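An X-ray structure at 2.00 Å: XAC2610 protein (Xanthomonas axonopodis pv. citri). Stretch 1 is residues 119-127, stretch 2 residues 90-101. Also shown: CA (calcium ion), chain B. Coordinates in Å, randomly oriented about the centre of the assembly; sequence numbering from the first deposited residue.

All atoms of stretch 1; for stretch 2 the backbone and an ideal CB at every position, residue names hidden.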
ATOM      1  N   GLY A 119       2.777   2.684  12.491  1.00 42.70           N
ATOM      2  CA  GLY A 119       1.952   3.287  11.441  1.00 41.34           C
ATOM      3  C   GLY A 119       1.305   2.228  10.559  1.00 39.79           C
ATOM      4  O   GLY A 119       1.508   1.036  10.765  1.00 37.63           O
ATOM      5  N   PRO A 120       0.504   2.660   9.576  1.00 39.24           N
ATOM      6  CA  PRO A 120      -0.220   1.697   8.745  1.00 38.95           C
ATOM      7  C   PRO A 120       0.677   0.771   7.917  1.00 36.38           C
ATOM      8  O   PRO A 120       1.703   1.193   7.378  1.00 38.06           O
ATOM      9  CB  PRO A 120      -1.071   2.581   7.824  1.00 39.96           C
ATOM     10  CG  PRO A 120      -0.494   3.956   7.941  1.00 42.64           C
ATOM     11  CD  PRO A 120       0.086   4.044   9.316  1.00 41.52           C
ATOM     12  N   SER A 121       0.275  -0.490   7.847  1.00 35.05           N
ATOM     13  CA  SER A 121       0.829  -1.447   6.901  1.00 34.32           C
ATOM     14  C   SER A 121      -0.312  -2.007   6.084  1.00 32.57           C
ATOM     15  O   SER A 121      -1.474  -1.980   6.510  1.00 32.24           O
ATOM     16  CB  SER A 121       1.542  -2.574   7.633  1.00 35.40           C
ATOM     17  OG  SER A 121       0.650  -3.226   8.511  1.00 34.19           O
ATOM     18  N   TYR A 122       0.036  -2.532   4.917  1.00 31.91           N
ATOM     19  CA  TYR A 122      -0.925  -2.826   3.861  1.00 31.01           C
ATOM     20  C   TYR A 122      -0.814  -4.223   3.275  1.00 31.04           C
ATOM     21  O   TYR A 122       0.270  -4.826   3.241  1.00 30.88           O
ATOM     22  CB  TYR A 122      -0.741  -1.813   2.719  1.00 31.73           C
ATOM     23  CG  TYR A 122      -0.920  -0.375   3.171  1.00 32.72           C
ATOM     24  CD1 TYR A 122       0.137   0.328   3.742  1.00 33.06           C
ATOM     25  CD2 TYR A 122      -2.152   0.264   3.063  1.00 32.53           C
ATOM     26  CE1 TYR A 122      -0.020   1.634   4.171  1.00 34.35           C
ATOM     27  CE2 TYR A 122      -2.317   1.574   3.490  1.00 33.32           C
ATOM     28  CZ  TYR A 122      -1.252   2.251   4.050  1.00 34.21           C
ATOM     29  OH  TYR A 122      -1.401   3.553   4.482  1.00 35.27           O
ATOM     30  N   SER A 123      -1.958  -4.702   2.784  1.00 30.60           N
ATOM     31  CA  SER A 123      -2.054  -5.908   2.009  1.00 30.46           C
ATOM     32  C   SER A 123      -2.219  -5.451   0.572  1.00 30.84           C
ATOM     33  O   SER A 123      -3.107  -4.650   0.271  1.00 30.09           O
ATOM     34  CB  SER A 123      -3.256  -6.761   2.446  1.00 30.40           C
ATOM     35  OG  SER A 123      -3.116  -7.244   3.785  1.00 30.90           O
ATOM     36  N   VAL A 124      -1.351  -5.960  -0.301  1.00 31.49           N
ATOM     37  CA  VAL A 124      -1.349  -5.616  -1.719  1.00 32.84           C
ATOM     38  C   VAL A 124      -1.823  -6.819  -2.537  1.00 32.82           C
ATOM     39  O   VAL A 124      -1.344  -7.942  -2.344  1.00 32.27           O
ATOM     40  CB  VAL A 124       0.058  -5.152  -2.160  1.00 33.21           C
ATOM     41  CG1 VAL A 124       0.102  -4.847  -3.644  1.00 34.33           C
ATOM     42  CG2 VAL A 124       0.469  -3.932  -1.355  1.00 33.97           C
ATOM     43  N   TYR A 125      -2.778  -6.567  -3.436  1.00 33.01           N
ATOM     44  CA  TYR A 125      -3.322  -7.576  -4.349  1.00 32.33           C
ATOM     45  C   TYR A 125      -3.201  -7.112  -5.809  1.00 32.58           C
ATOM     46  O   TYR A 125      -3.785  -6.085  -6.199  1.00 31.68           O
ATOM     47  CB  TYR A 125      -4.802  -7.857  -4.046  1.00 33.11           C
ATOM     48  CG  TYR A 125      -5.123  -8.147  -2.588  1.00 33.15           C
ATOM     49  CD1 TYR A 125      -5.165  -7.121  -1.655  1.00 33.96           C
ATOM     50  CD2 TYR A 125      -5.391  -9.438  -2.150  1.00 34.15           C
ATOM     51  CE1 TYR A 125      -5.448  -7.365  -0.322  1.00 34.25           C
ATOM     52  CE2 TYR A 125      -5.677  -9.704  -0.812  1.00 34.23           C
ATOM     53  CZ  TYR A 125      -5.697  -8.654   0.097  1.00 34.43           C
ATOM     54  OH  TYR A 125      -5.994  -8.859   1.412  1.00 33.91           O
ATOM     55  N   LEU A 126      -2.448  -7.869  -6.611  1.00 32.66           N
ATOM     56  CA  LEU A 126      -2.323  -7.581  -8.039  1.00 33.95           C
ATOM     57  C   LEU A 126      -3.394  -8.326  -8.833  1.00 34.46           C
ATOM     58  O   LEU A 126      -3.672  -9.502  -8.586  1.00 33.75           O
ATOM     59  CB  LEU A 126      -0.929  -7.965  -8.548  1.00 34.35           C
ATOM     60  CG  LEU A 126       0.268  -7.228  -7.949  1.00 34.57           C
ATOM     61  CD1 LEU A 126       1.533  -7.682  -8.651  1.00 35.52           C
ATOM     62  CD2 LEU A 126       0.116  -5.717  -8.072  1.00 35.14           C
ATOM     63  N   PHE A 127      -3.995  -7.641  -9.796  1.00 37.24           N
ATOM     64  CA  PHE A 127      -4.911  -8.305 -10.686  1.00 39.21           C
ATOM     65  C   PHE A 127      -4.122  -9.261 -11.576  1.00 42.65           C
ATOM     66  O   PHE A 127      -3.171  -8.860 -12.240  1.00 41.37           O
ATOM     67  CB  PHE A 127      -5.679  -7.307 -11.552  1.00 39.43           C
ATOM     68  CG  PHE A 127      -6.789  -7.938 -12.321  1.00 41.12           C
ATOM     69  CD1 PHE A 127      -7.945  -8.346 -11.672  1.00 41.14           C
ATOM     70  CD2 PHE A 127      -6.673  -8.155 -13.688  1.00 43.77           C
ATOM     71  CE1 PHE A 127      -8.969  -8.949 -12.375  1.00 43.94           C
ATOM     72  CE2 PHE A 127      -7.699  -8.752 -14.398  1.00 46.76           C
ATOM     73  CZ  PHE A 127      -8.853  -9.141 -13.744  1.00 46.66           C
ATOM     74  N   UNK A  90      -1.609  11.251   1.349  1.00 94.38           N
ATOM     75  CA  UNK A  90      -2.724  10.808   2.181  1.00 89.60           C
ATOM     76  C   UNK A  90      -2.611   9.332   2.517  1.00 82.20           C
ATOM     77  O   UNK A  90      -1.836   8.590   1.913  1.00 84.39           O
ATOM     78  CB  UNK A  90      -4.056  11.083   1.479  1.00 89.60           C
ATOM     79  N   UNK A  91      -3.409   8.931   3.493  1.00 75.77           N
ATOM     80  CA  UNK A  91      -3.570   7.549   3.879  1.00 71.08           C
ATOM     81  C   UNK A  91      -5.037   7.241   3.653  1.00 66.57           C
ATOM     82  O   UNK A  91      -5.900   7.990   4.092  1.00 65.65           O
ATOM     83  CB  UNK A  91      -3.135   7.291   5.323  1.00 71.08           C
ATOM     84  N   UNK A  92      -5.314   6.162   2.934  1.00 45.64           N
ATOM     85  CA  UNK A  92      -6.683   5.718   2.685  1.00 43.86           C
ATOM     86  C   UNK A  92      -6.792   4.272   3.100  1.00 40.12           C
ATOM     87  O   UNK A  92      -5.794   3.567   3.117  1.00 38.10           O
ATOM     88  CB  UNK A  92      -7.078   5.898   1.218  1.00 43.86           C
ATOM     89  N   UNK A  93      -8.007   3.833   3.432  1.00 39.37           N
ATOM     90  CA  UNK A  93      -8.247   2.426   3.802  1.00 37.89           C
ATOM     91  C   UNK A  93      -8.158   1.462   2.602  1.00 37.11           C
ATOM     92  O   UNK A  93      -7.623   0.355   2.725  1.00 35.23           O
ATOM     93  CB  UNK A  93      -9.625   2.296   4.454  1.00 37.89           C
ATOM     94  N   UNK A  94      -8.702   1.880   1.452  1.00 36.82           N
ATOM     95  CA  UNK A  94      -8.816   0.999   0.287  1.00 36.58           C
ATOM     96  C   UNK A  94      -8.454   1.783  -0.962  1.00 36.41           C
ATOM     97  O   UNK A  94      -9.134   2.759  -1.295  1.00 36.07           O
ATOM     98  CB  UNK A  94     -10.225   0.414   0.169  1.00 36.58           C
ATOM     99  N   UNK A  95      -7.382   1.347  -1.623  1.00 36.42           N
ATOM    100  CA  UNK A  95      -6.756   2.056  -2.766  1.00 37.71           C
ATOM    101  C   UNK A  95      -6.756   1.199  -4.056  1.00 37.59           C
ATOM    102  O   UNK A  95      -6.277   0.059  -4.075  1.00 38.23           O
ATOM    103  CB  UNK A  95      -5.320   2.445  -2.411  1.00 37.71           C
ATOM    104  N   UNK A  96      -7.309   1.772  -5.116  1.00 39.14           N
ATOM    105  CA  UNK A  96      -7.331   1.198  -6.464  1.00 39.19           C
ATOM    106  C   UNK A  96      -6.307   1.940  -7.334  1.00 39.51           C
ATOM    107  O   UNK A  96      -6.409   3.149  -7.555  1.00 41.11           O
ATOM    108  CB  UNK A  96      -8.731   1.284  -7.075  1.00 39.19           C
ATOM    109  N   UNK A  97      -5.302   1.207  -7.799  1.00 39.48           N
ATOM    110  CA  UNK A  97      -4.144   1.793  -8.446  1.00 39.43           C
ATOM    111  C   UNK A  97      -3.406   0.676  -9.175  1.00 38.83           C
ATOM    112  O   UNK A  97      -3.329  -0.448  -8.672  1.00 37.94           O
ATOM    113  CB  UNK A  97      -3.236   2.500  -7.437  1.00 39.43           C
ATOM    114  N   UNK A  98      -2.899   0.973 -10.369  1.00 39.93           N
ATOM    115  CA  UNK A  98      -2.162  -0.021 -11.152  1.00 39.89           C
ATOM    116  C   UNK A  98      -0.728   0.057 -10.718  1.00 39.46           C
ATOM    117  O   UNK A  98      -0.031   1.009 -11.028  1.00 40.48           O
ATOM    118  CB  UNK A  98      -2.300   0.207 -12.659  1.00 39.89           C
ATOM    119  N   UNK A  99      -0.290  -0.942  -9.975  1.00 39.26           N
ATOM    120  CA  UNK A  99       1.044  -0.936  -9.397  1.00 40.59           C
ATOM    121  C   UNK A  99       2.049  -1.450 -10.422  1.00 42.83           C
ATOM    122  O   UNK A  99       3.142  -0.900 -10.547  1.00 43.74           O
ATOM    123  CB  UNK A  99       1.088  -1.782  -8.123  1.00 40.59           C
ATOM    124  N   UNK A 100       1.674  -2.485 -11.167  1.00 43.80           N
ATOM    125  CA  UNK A 100       2.619  -3.130 -12.082  1.00 46.77           C
ATOM    126  C   UNK A 100       2.557  -2.667 -13.547  1.00 48.89           C
ATOM    127  O   UNK A 100       3.187  -3.277 -14.410  1.00 52.00           O
ATOM    128  CB  UNK A 100       2.383  -4.641 -12.040  1.00 46.77           C
ATOM    129  N   UNK A 101       1.815  -1.595 -13.816  1.00 48.87           N
ATOM    130  CA  UNK A 101       1.838  -0.935 -15.122  1.00 50.23           C
ATOM    131  C   UNK A 101       1.239  -1.687 -16.303  1.00 50.21           C
ATOM    132  O   UNK A 101       1.498  -1.337 -17.455  1.00 52.73           O
ATOM    133  CB  UNK A 101       3.292  -0.605 -15.467  1.00 50.23           C
TER
HETATM  134 CA    CA B 301      -2.130  -4.122 -12.531  1.00 41.14          CA

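Position 90 has nothing of stretch 1 within 5.5 Å of its ideal CB, so the contact sets no requirement; it is Asn 90, poorly ordered.

At position 91 CA-to-CB points toward stretch 1, and the ideal CB lies 4.2 Å from Tyr 122 OH and 5.0 Å from Pro 120 CG. A long side chain with an aliphatic stem would suit this spot, whether Lys, Arg, Met or Leu. The residue is Arg 91. Its CG lies 3.5 Å from Tyr 122 OH and its CD 3.6 Å from Pro 120 CG, so the methylenes make the contact and the guanidinium extends past the proline. Poor order makes these distances less certain.

Positions 92, 93 and 94 direct CA-to-CB away, and their ideal CB atoms find nothing of stretch 1 within 5.5 Å; many residues would serve. They are His 92, Ser 93 and Ile 94. At the first, the backbone makes the contact: His 92 O sits 4.0 Å from Tyr 122 CE2, at the ring edge near its plane, and has no hydrogen-bonding partner in the model.

Position 95, in an extended strand (phi/psi -120/125), points toward stretch 1, but its ideal CB is more than 5.5 Å from any of its atoms. An apolar chain long enough to approach the Tyr 122 ring is favoured: Ile, Leu or Met. Ile 95 extends CD1 to 4.5 Å from Tyr 122 CE2, a loose apolar contact.

Positions 96 and 97 are extended and out of reach, leaving the choice open; they are Leu 96 and Thr 97.

Position 98 points CA-to-CB away from stretch 1, yet the calcium ion lies nearby. An oxygen-bearing side chain, Asp, Asn or Glu, is therefore plausible. Asp 98 turns its end back, placing OD1 2.3 Å from the ion CA.

At position 99 CA-to-CB points toward stretch 1, with the ideal CB 4.1 Å from Leu 126 CD2 and Val 124 farther along. This apolar surface suits Ile, Leu, Val or Met. Ile 99 (chi1 m, chi2 t) keeps its CB 4.1 Å from Leu 126 CD2 and carries CD1 to 3.6 Å from Val 124 CG1, spanning both residues.

Position 100 also points toward stretch 1, its ideal CB 4.6 Å from Leu 126 CD1, with the calcium within side-chain range. Asn or Asp would fit. It is Asn 100, modelled with OD1 2.3 Å from CA; a water on the same ion donates a hydrogen bond to Phe 127 O.

Position 101 has phi 69°, which favours glycine, and it is Gly 101.

Stretch 2 90-101: NRHSIILTDING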
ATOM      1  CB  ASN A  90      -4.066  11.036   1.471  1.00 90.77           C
ATOM      2  CG  ASN A  90      -4.527  12.478   1.532  1.00 95.86           C
ATOM      3  OD1 ASN A  90      -4.337  13.163   2.537  1.00 99.09           O
ATOM      4  ND2 ASN A  90      -5.158  12.942   0.455  1.00 97.14           N
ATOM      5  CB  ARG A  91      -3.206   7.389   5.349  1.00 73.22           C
ATOM      6  CG  ARG A  91      -3.468   6.013   5.946  1.00 74.23           C
ATOM      7  CD  ARG A  91      -3.351   6.048   7.464  1.00 76.92           C
ATOM      8  NE  ARG A  91      -4.299   6.983   8.073  1.00 76.84           N
ATOM      9  CZ  ARG A  91      -4.344   7.293   9.368  1.00 79.59           C
ATOM     10  NH1 ARG A  91      -3.495   6.742  10.233  1.00 84.23           N
ATOM     11  NH2 ARG A  91      -5.250   8.162   9.803  1.00 79.05           N
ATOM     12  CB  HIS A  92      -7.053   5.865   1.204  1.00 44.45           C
ATOM     13  CG  HIS A  92      -7.318   7.275   0.782  1.00 46.21           C
ATOM     14  ND1 HIS A  92      -6.309   8.159   0.463  1.00 47.24           N
ATOM     15  CD2 HIS A  92      -8.477   7.955   0.617  1.00 47.46           C
ATOM     16  CE1 HIS A  92      -6.834   9.322   0.126  1.00 47.94           C
ATOM     17  NE2 HIS A  92      -8.148   9.225   0.212  1.00 48.82           N
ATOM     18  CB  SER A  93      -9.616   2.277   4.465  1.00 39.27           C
ATOM     19  OG  SER A  93      -9.667   2.986   5.686  1.00 39.01           O
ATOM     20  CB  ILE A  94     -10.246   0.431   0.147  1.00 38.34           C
ATOM     21  CG1 ILE A  94     -10.552  -0.532   1.298  1.00 38.25           C
ATOM     22  CG2 ILE A  94     -10.424  -0.275  -1.203  1.00 39.01           C
ATOM     23  CD1 ILE A  94     -12.017  -0.870   1.436  1.00 39.67           C
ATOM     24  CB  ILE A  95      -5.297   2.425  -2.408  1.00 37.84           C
ATOM     25  CG1 ILE A  95      -5.271   3.437  -1.249  1.00 38.54           C
ATOM     26  CG2 ILE A  95      -4.513   2.937  -3.624  1.00 38.60           C
ATOM     27  CD1 ILE A  95      -4.155   3.184  -0.253  1.00 38.47           C
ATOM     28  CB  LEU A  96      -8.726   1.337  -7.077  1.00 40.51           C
ATOM     29  CG  LEU A  96      -9.933   1.062  -6.182  1.00 40.82           C
ATOM     30  CD1 LEU A  96     -11.214   1.468  -6.894  1.00 43.03           C
ATOM     31  CD2 LEU A  96      -9.981  -0.400  -5.789  1.00 41.11           C
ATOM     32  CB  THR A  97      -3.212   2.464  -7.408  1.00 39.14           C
ATOM     33  OG1 THR A  97      -2.201   3.214  -8.080  1.00 39.54           O
ATOM     34  CG2 THR A  97      -2.537   1.424  -6.490  1.00 38.50           C
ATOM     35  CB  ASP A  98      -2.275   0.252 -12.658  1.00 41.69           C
ATOM     36  CG  ASP A  98      -1.579  -0.809 -13.512  1.00 42.41           C
ATOM     37  OD1 ASP A  98      -1.381  -1.963 -13.041  1.00 40.42           O
ATOM     38  OD2 ASP A  98      -1.240  -0.476 -14.673  1.00 43.86           O
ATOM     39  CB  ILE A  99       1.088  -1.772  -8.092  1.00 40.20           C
ATOM     40  CG1 ILE A  99       0.217  -1.092  -7.020  1.00 39.97           C
ATOM     41  CG2 ILE A  99       2.520  -1.941  -7.592  1.00 41.20           C
ATOM     42  CD1 ILE A  99       0.005  -1.897  -5.758  1.00 40.25           C
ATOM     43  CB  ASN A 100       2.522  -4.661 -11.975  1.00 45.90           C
ATOM     44  CG  ASN A 100       1.160  -5.204 -12.344  1.00 44.10           C
ATOM     45  OD1 ASN A 100       0.188  -4.466 -12.536  1.00 42.79           O
ATOM     46  ND2 ASN A 100       1.078  -6.514 -12.417  1.00 44.11           N
TER
HETATM   47  O   HOH W   1      -2.508  -6.369 -12.911  1.00 36.24           O
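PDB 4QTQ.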